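Local coordinates for putative sensory box/GGDEF family protein (Vibrio parahaemolyticus, PDB 3LID) that probably senses an extracellular signal through this PDC-fold (Cache-clan) domain and, as a whole protein, probably makes cyclic di-GMP from two GTP, at residues L23-I37 with A249-L263. Sequence-based numbering, arbitrary orientation.
Sequences LAYTGREYNNIQDQI and AFSSIKFVSNEPLHL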
loop_
_atom_site.group_PDB
_atom_site.type_symbol
_atom_site.label_atom_id
_atom_site.label_comp_id
_atom_site.label_asym_id
_atom_site.label_seq_id
_atom_site.Cartn_x
_atom_site.Cartn_y
_atom_site.Cartn_z
ATOM N N LEU A 23 -13.462 3.110 11.074
ATOM C CA LEU A 23 -12.831 1.922 10.428
ATOM C C LEU A 23 -13.670 1.443 9.227
ATOM O O LEU A 23 -13.131 1.024 8.225
ATOM C CB LEU A 23 -12.636 0.774 11.440
ATOM C CG LEU A 23 -11.592 1.122 12.498
ATOM C CD1 LEU A 23 -11.595 -0.061 13.506
ATOM C CD2 LEU A 23 -10.184 1.205 11.878
ATOM N N ALA A 24 -15.012 1.473 9.331
ATOM C CA ALA A 24 -15.805 1.108 8.195
ATOM C C ALA A 24 -15.619 2.087 7.030
ATOM O O ALA A 24 -15.589 1.640 5.868
ATOM C CB ALA A 24 -17.354 1.022 8.631
ATOM N N TYR A 25 -15.585 3.385 7.337
ATOM C CA TYR A 25 -15.365 4.428 6.346
ATOM C C TYR A 25 -14.024 4.179 5.574
ATOM O O TYR A 25 -13.982 4.204 4.314
ATOM C CB TYR A 25 -15.268 5.730 7.066
ATOM C CG TYR A 25 -15.111 6.946 6.187
ATOM C CD1 TYR A 25 -16.213 7.766 5.928
ATOM C CD2 TYR A 25 -13.880 7.328 5.677
ATOM C CE1 TYR A 25 -16.068 8.934 5.132
ATOM C CE2 TYR A 25 -13.733 8.462 4.914
ATOM C CZ TYR A 25 -14.823 9.250 4.640
ATOM O OH TYR A 25 -14.652 10.395 3.878
ATOM N N THR A 26 -12.995 3.996 6.367
ATOM C CA THR A 26 -11.685 3.957 5.756
ATOM C C THR A 26 -11.575 2.631 5.030
ATOM O O THR A 26 -10.918 2.543 3.966
ATOM C CB THR A 26 -10.627 4.086 6.857
ATOM O OG1 THR A 26 -10.734 5.399 7.393
ATOM C CG2 THR A 26 -9.198 3.892 6.247
ATOM N N GLY A 27 -12.208 1.572 5.531
ATOM C CA GLY A 27 -12.136 0.298 4.777
ATOM C C GLY A 27 -12.771 0.443 3.422
ATOM O O GLY A 27 -12.266 -0.113 2.426
ATOM N N ARG A 28 -13.903 1.169 3.354
ATOM C CA ARG A 28 -14.534 1.404 2.058
ATOM C C ARG A 28 -13.617 2.211 1.110
ATOM O O ARG A 28 -13.603 1.972 -0.106
ATOM C CB ARG A 28 -15.861 2.181 2.276
ATOM C CG ARG A 28 -16.951 1.179 2.827
ATOM C CD ARG A 28 -18.346 1.861 2.865
ATOM N NE ARG A 28 -18.402 2.992 3.754
ATOM C CZ ARG A 28 -18.919 2.966 4.971
ATOM N NH1 ARG A 28 -19.387 1.851 5.514
ATOM N NH2 ARG A 28 -18.951 4.097 5.631
ATOM N N GLU A 29 -12.873 3.147 1.667
ATOM C CA GLU A 29 -11.922 3.922 0.829
ATOM C C GLU A 29 -10.809 3.003 0.250
ATOM O O GLU A 29 -10.510 3.083 -0.972
ATOM C CB GLU A 29 -11.270 5.063 1.574
ATOM C CG GLU A 29 -12.352 6.123 2.006
ATOM C CD GLU A 29 -11.768 7.493 2.183
ATOM O OE1 GLU A 29 -10.880 7.647 3.020
ATOM O OE2 GLU A 29 -12.260 8.408 1.501
ATOM N N TYR A 30 -10.264 2.105 1.072
ATOM C CA TYR A 30 -9.296 1.135 0.527
ATOM C C TYR A 30 -9.946 0.240 -0.505
ATOM O O TYR A 30 -9.281 -0.099 -1.510
ATOM C CB TYR A 30 -8.626 0.267 1.619
ATOM C CG TYR A 30 -7.485 1.001 2.287
ATOM C CD1 TYR A 30 -7.711 1.766 3.439
ATOM C CD2 TYR A 30 -6.157 0.938 1.794
ATOM C CE1 TYR A 30 -6.645 2.482 4.074
ATOM C CE2 TYR A 30 -5.137 1.592 2.440
ATOM C CZ TYR A 30 -5.359 2.347 3.573
ATOM O OH TYR A 30 -4.295 3.041 4.190
ATOM N N ASN A 31 -11.181 -0.213 -0.269
ATOM C CA ASN A 31 -11.811 -1.021 -1.318
ATOM C C ASN A 31 -11.950 -0.265 -2.624
ATOM O O ASN A 31 -11.755 -0.853 -3.730
ATOM C CB ASN A 31 -13.226 -1.427 -0.895
ATOM C CG ASN A 31 -13.266 -2.389 0.312
ATOM O OD1 ASN A 31 -12.342 -3.163 0.616
ATOM N ND2 ASN A 31 -14.356 -2.293 1.040
ATOM N N ASN A 32 -12.272 1.015 -2.535
ATOM C CA ASN A 32 -12.357 1.826 -3.754
ATOM C C ASN A 32 -10.994 1.993 -4.431
ATOM O O ASN A 32 -10.824 1.921 -5.665
ATOM C CB ASN A 32 -12.985 3.199 -3.478
ATOM C CG ASN A 32 -14.518 3.087 -3.462
ATOM O OD1 ASN A 32 -15.028 1.977 -3.607
ATOM N ND2 ASN A 32 -15.230 4.185 -3.188
ATOM N N ILE A 33 -10.002 2.230 -3.617
ATOM C CA ILE A 33 -8.638 2.327 -4.195
ATOM C C ILE A 33 -8.275 0.991 -4.938
ATOM O O ILE A 33 -7.695 0.991 -6.041
ATOM C CB ILE A 33 -7.591 2.611 -3.075
ATOM C CG1 ILE A 33 -7.724 4.055 -2.549
ATOM C CG2 ILE A 33 -6.127 2.325 -3.575
ATOM C CD1 ILE A 33 -7.338 5.121 -3.563
ATOM N N GLN A 34 -8.587 -0.135 -4.318
ATOM C CA GLN A 34 -8.330 -1.420 -4.980
ATOM C C GLN A 34 -9.047 -1.490 -6.348
ATOM O O GLN A 34 -8.439 -1.909 -7.367
ATOM C CB GLN A 34 -8.821 -2.550 -4.091
ATOM C CG GLN A 34 -8.810 -3.867 -4.869
ATOM C CD GLN A 34 -8.820 -5.088 -4.013
ATOM O OE1 GLN A 34 -8.622 -5.068 -2.827
ATOM N NE2 GLN A 34 -8.953 -6.212 -4.680
ATOM N N ASP A 35 -10.300 -1.065 -6.410
ATOM C CA ASP A 35 -11.066 -1.086 -7.716
ATOM C C ASP A 35 -10.327 -0.173 -8.738
ATOM O O ASP A 35 -10.190 -0.506 -9.931
ATOM C CB ASP A 35 -12.458 -0.488 -7.424
ATOM C CG ASP A 35 -13.377 -0.571 -8.620
ATOM O OD1 ASP A 35 -13.924 -1.638 -8.871
ATOM O OD2 ASP A 35 -13.465 0.451 -9.293
ATOM N N GLN A 36 -9.845 0.972 -8.289
ATOM C CA GLN A 36 -9.191 1.971 -9.178
ATOM C C GLN A 36 -7.859 1.302 -9.712
ATOM O O GLN A 36 -7.486 1.401 -10.877
ATOM C CB GLN A 36 -8.841 3.208 -8.347
ATOM C CG GLN A 36 -8.240 4.348 -9.040
ATOM C CD GLN A 36 -7.965 5.572 -8.085
ATOM O OE1 GLN A 36 -8.680 5.796 -7.079
ATOM N NE2 GLN A 36 -6.938 6.350 -8.410
ATOM N N ILE A 37 -7.141 0.639 -8.797
ATOM C CA ILE A 37 -5.893 -0.043 -9.187
ATOM C C ILE A 37 -6.202 -1.220 -10.191
ATOM O O ILE A 37 -5.492 -1.394 -11.233
ATOM C CB ILE A 37 -5.257 -0.656 -7.961
ATOM C CG1 ILE A 37 -4.582 0.450 -7.114
ATOM C CG2 ILE A 37 -4.112 -1.628 -8.448
ATOM C CD1 ILE A 37 -4.231 -0.149 -5.719
ATOM N N ALA A 249 -9.725 -0.265 18.715
ATOM C CA ALA A 249 -10.776 -0.641 17.833
ATOM C C ALA A 249 -10.111 -1.199 16.556
ATOM O O ALA A 249 -9.033 -0.711 16.192
ATOM C CB ALA A 249 -11.663 0.557 17.489
ATOM N N PHE A 250 -10.692 -2.257 16.016
ATOM C CA PHE A 250 -10.006 -2.974 14.932
ATOM C C PHE A 250 -10.998 -3.457 13.899
ATOM O O PHE A 250 -12.217 -3.700 14.154
ATOM C CB PHE A 250 -9.229 -4.178 15.512
ATOM C CG PHE A 250 -10.082 -5.043 16.490
ATOM C CD1 PHE A 250 -10.912 -6.058 16.025
ATOM C CD2 PHE A 250 -10.014 -4.789 17.880
ATOM C CE1 PHE A 250 -11.711 -6.812 16.944
ATOM C CE2 PHE A 250 -10.795 -5.531 18.770
ATOM C CZ PHE A 250 -11.621 -6.510 18.303
ATOM N N SER A 251 -10.499 -3.578 12.664
ATOM C CA SER A 251 -11.296 -4.158 11.625
ATOM C C SER A 251 -10.263 -4.775 10.664
ATOM O O SER A 251 -9.047 -4.572 10.839
ATOM C CB SER A 251 -12.177 -3.140 10.901
ATOM O OG SER A 251 -11.308 -2.222 10.244
ATOM N N SER A 252 -10.744 -5.494 9.683
ATOM C CA SER A 252 -9.849 -6.156 8.681
ATOM C C SER A 252 -10.349 -5.939 7.267
ATOM O O SER A 252 -11.585 -5.994 7.033
ATOM C CB SER A 252 -9.666 -7.648 8.979
ATOM O OG SER A 252 -9.126 -7.800 10.279
ATOM N N ILE A 253 -9.399 -5.762 6.326
ATOM C CA ILE A 253 -9.834 -5.764 4.905
ATOM C C ILE A 253 -8.912 -6.644 4.179
ATOM O O ILE A 253 -7.894 -7.113 4.768
ATOM C CB ILE A 253 -9.724 -4.397 4.266
ATOM C CG1 ILE A 253 -8.301 -3.912 4.328
ATOM C CG2 ILE A 253 -10.764 -3.446 4.973
ATOM C CD1 ILE A 253 -8.111 -2.416 3.657
ATOM N N LYS A 254 -9.297 -6.942 2.919
ATOM C CA LYS A 254 -8.348 -7.645 2.074
ATOM C C LYS A 254 -8.003 -6.659 0.959
ATOM O O LYS A 254 -8.898 -6.276 0.220
ATOM C CB LYS A 254 -8.914 -8.945 1.536
ATOM C CG LYS A 254 -8.887 -9.987 2.704
ATOM C CD LYS A 254 -9.298 -11.358 2.227
ATOM C CE LYS A 254 -9.499 -12.354 3.376
ATOM N NZ LYS A 254 -8.414 -12.222 4.359
ATOM N N PHE A 255 -6.745 -6.192 0.946
ATOM C CA PHE A 255 -6.398 -5.089 0.010
ATOM C C PHE A 255 -5.428 -5.664 -1.047
ATOM O O PHE A 255 -4.210 -5.797 -0.768
ATOM C CB PHE A 255 -5.750 -3.930 0.782
ATOM C CG PHE A 255 -5.385 -2.792 -0.105
ATOM C CD1 PHE A 255 -6.369 -2.038 -0.781
ATOM C CD2 PHE A 255 -4.044 -2.462 -0.259
ATOM C CE1 PHE A 255 -6.002 -0.966 -1.600
ATOM C CE2 PHE A 255 -3.655 -1.384 -1.063
ATOM C CZ PHE A 255 -4.590 -0.618 -1.721
ATOM N N VAL A 256 -5.993 -5.968 -2.241
ATOM C CA VAL A 256 -5.239 -6.545 -3.356
ATOM C C VAL A 256 -4.403 -7.737 -2.844
ATOM O O VAL A 256 -3.197 -7.829 -3.081
ATOM C CB VAL A 256 -4.296 -5.459 -4.034
ATOM C CG1 VAL A 256 -4.012 -5.937 -5.492
ATOM C CG2 VAL A 256 -4.921 -4.041 -3.983
ATOM N N SER A 257 -5.043 -8.613 -2.073
ATOM C CA SER A 257 -4.324 -9.731 -1.459
ATOM C C SER A 257 -5.363 -10.711 -0.969
ATOM O O SER A 257 -6.442 -10.316 -0.590
ATOM C CB SER A 257 -3.552 -9.242 -0.226
ATOM O OG SER A 257 -2.902 -10.323 0.408
ATOM N N ASN A 258 -5.024 -11.968 -0.911
ATOM C CA ASN A 258 -5.849 -12.880 -0.153
ATOM C C ASN A 258 -5.590 -12.857 1.382
ATOM O O ASN A 258 -6.365 -13.479 2.150
ATOM C CB ASN A 258 -5.736 -14.306 -0.745
ATOM C CG ASN A 258 -4.332 -14.769 -0.884
ATOM O OD1 ASN A 258 -3.472 -14.538 -0.011
ATOM N ND2 ASN A 258 -4.042 -15.422 -2.026
ATOM N N GLU A 259 -4.545 -12.161 1.848
ATOM C CA GLU A 259 -4.254 -12.106 3.274
ATOM C C GLU A 259 -4.933 -10.865 3.837
ATOM O O GLU A 259 -5.027 -9.818 3.147
ATOM C CB GLU A 259 -2.733 -11.921 3.387
ATOM C CG GLU A 259 -2.108 -11.848 4.726
ATOM C CD GLU A 259 -0.554 -11.890 4.549
ATOM O OE1 GLU A 259 0.118 -10.829 4.750
ATOM O OE2 GLU A 259 -0.065 -12.986 4.161
ATOM N N PRO A 260 -5.326 -10.898 5.101
ATOM C CA PRO A 260 -5.924 -9.714 5.682
ATOM C C PRO A 260 -4.914 -8.624 6.026
ATOM O O PRO A 260 -3.744 -8.906 6.323
ATOM C CB PRO A 260 -6.585 -10.232 6.986
ATOM C CG PRO A 260 -5.763 -11.399 7.334
ATOM C CD PRO A 260 -5.335 -12.060 6.042
ATOM N N LEU A 261 -5.410 -7.389 6.009
ATOM C CA LEU A 261 -4.696 -6.208 6.470
ATOM C C LEU A 261 -5.555 -5.667 7.597
ATOM O O LEU A 261 -6.761 -5.523 7.438
ATOM C CB LEU A 261 -4.620 -5.128 5.363
ATOM C CG LEU A 261 -3.824 -3.890 5.810
ATOM C CD1 LEU A 261 -2.358 -4.177 6.141
ATOM C CD2 LEU A 261 -3.874 -2.945 4.553
ATOM N N HIS A 262 -4.953 -5.411 8.743
ATOM C CA HIS A 262 -5.811 -4.999 9.919
ATOM C C HIS A 262 -5.704 -3.531 10.124
ATOM O O HIS A 262 -4.618 -2.956 10.117
ATOM C CB HIS A 262 -5.303 -5.737 11.175
ATOM C CG HIS A 262 -5.256 -7.218 10.994
ATOM N ND1 HIS A 262 -6.401 -7.980 10.800
ATOM C CD2 HIS A 262 -4.215 -8.103 11.015
ATOM C CE1 HIS A 262 -6.072 -9.258 10.700
ATOM N NE2 HIS A 262 -4.760 -9.371 10.841
ATOM N N LEU A 263 -6.849 -2.866 10.267
ATOM C CA LEU A 263 -6.842 -1.435 10.439
ATOM C C LEU A 263 -7.126 -1.245 11.954
ATOM O O LEU A 263 -8.067 -1.829 12.483
ATOM C CB LEU A 263 -7.995 -0.771 9.665
ATOM C CG LEU A 263 -7.759 -0.575 8.140
ATOM C CD1 LEU A 263 -7.262 -1.840 7.448
ATOM C CD2 LEU A 263 -9.145 -0.149 7.550
HETATM O O HOH W 1 -12.610 -1.661 7.917
HETATM O O HOH W 2 -12.116 -5.830 2.262
HETATM O O HOH W 3 -8.394 -8.458 -2.630
#
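With CG anti to the backbone N (chi1 169°), Gln34 runs out, extended, to the backbone amide of Val256 in the turn at Phe255-Val256, while the same first torsion in Phe255 (chi1 -180°) swings its ring in against Tyr30 and Ile33 of the helix. OE1 of Gln34 accepts the backbone N of Val256 at 2.8 Å in a nearly straight bond, although the donor stands well above the plane of the amide carbonyl. The other end of that amide, NE2, donates to Glu38 and to a water that also receives a weak bond from Ser257 N, so the side chain is gripped at both polar ends.

The Phe255 ring is sandwiched: the CD2 edge of Tyr30 points onto one face in a T-shaped pair (centroids 5.3 Å apart, planes at 87°), and CG2 of its own neighbour Val256 covers the opposite one. Ile33 CG2 abuts the ring edge, 3.8 Å from Phe255 CZ. Tyr30 also rests its CB on Ile253 CD1, at 3.4 Å, and its hydroxyl bonds to Asn182. Farther back, Gly27 lets Ile253 CG2 come within 4.0 Å of its CA, and Leu23 splits its branches, CD1 over the Ala249-Phe250 backbone and CD2 3.7 Å from Leu263 CB. One water joins Leu23 O to Ser251 OG; another links Asn31 OD1 to Lys254 N.

Leu152 of strand 150-160 and Leu177 of helix 174-181 also touch Phe255, so the hairpin turn reaches from one sheet to the other. A long N-terminal helix packed along two PAS-like subdomains is characteristic of the PDC fold of histidine kinase sensor domains.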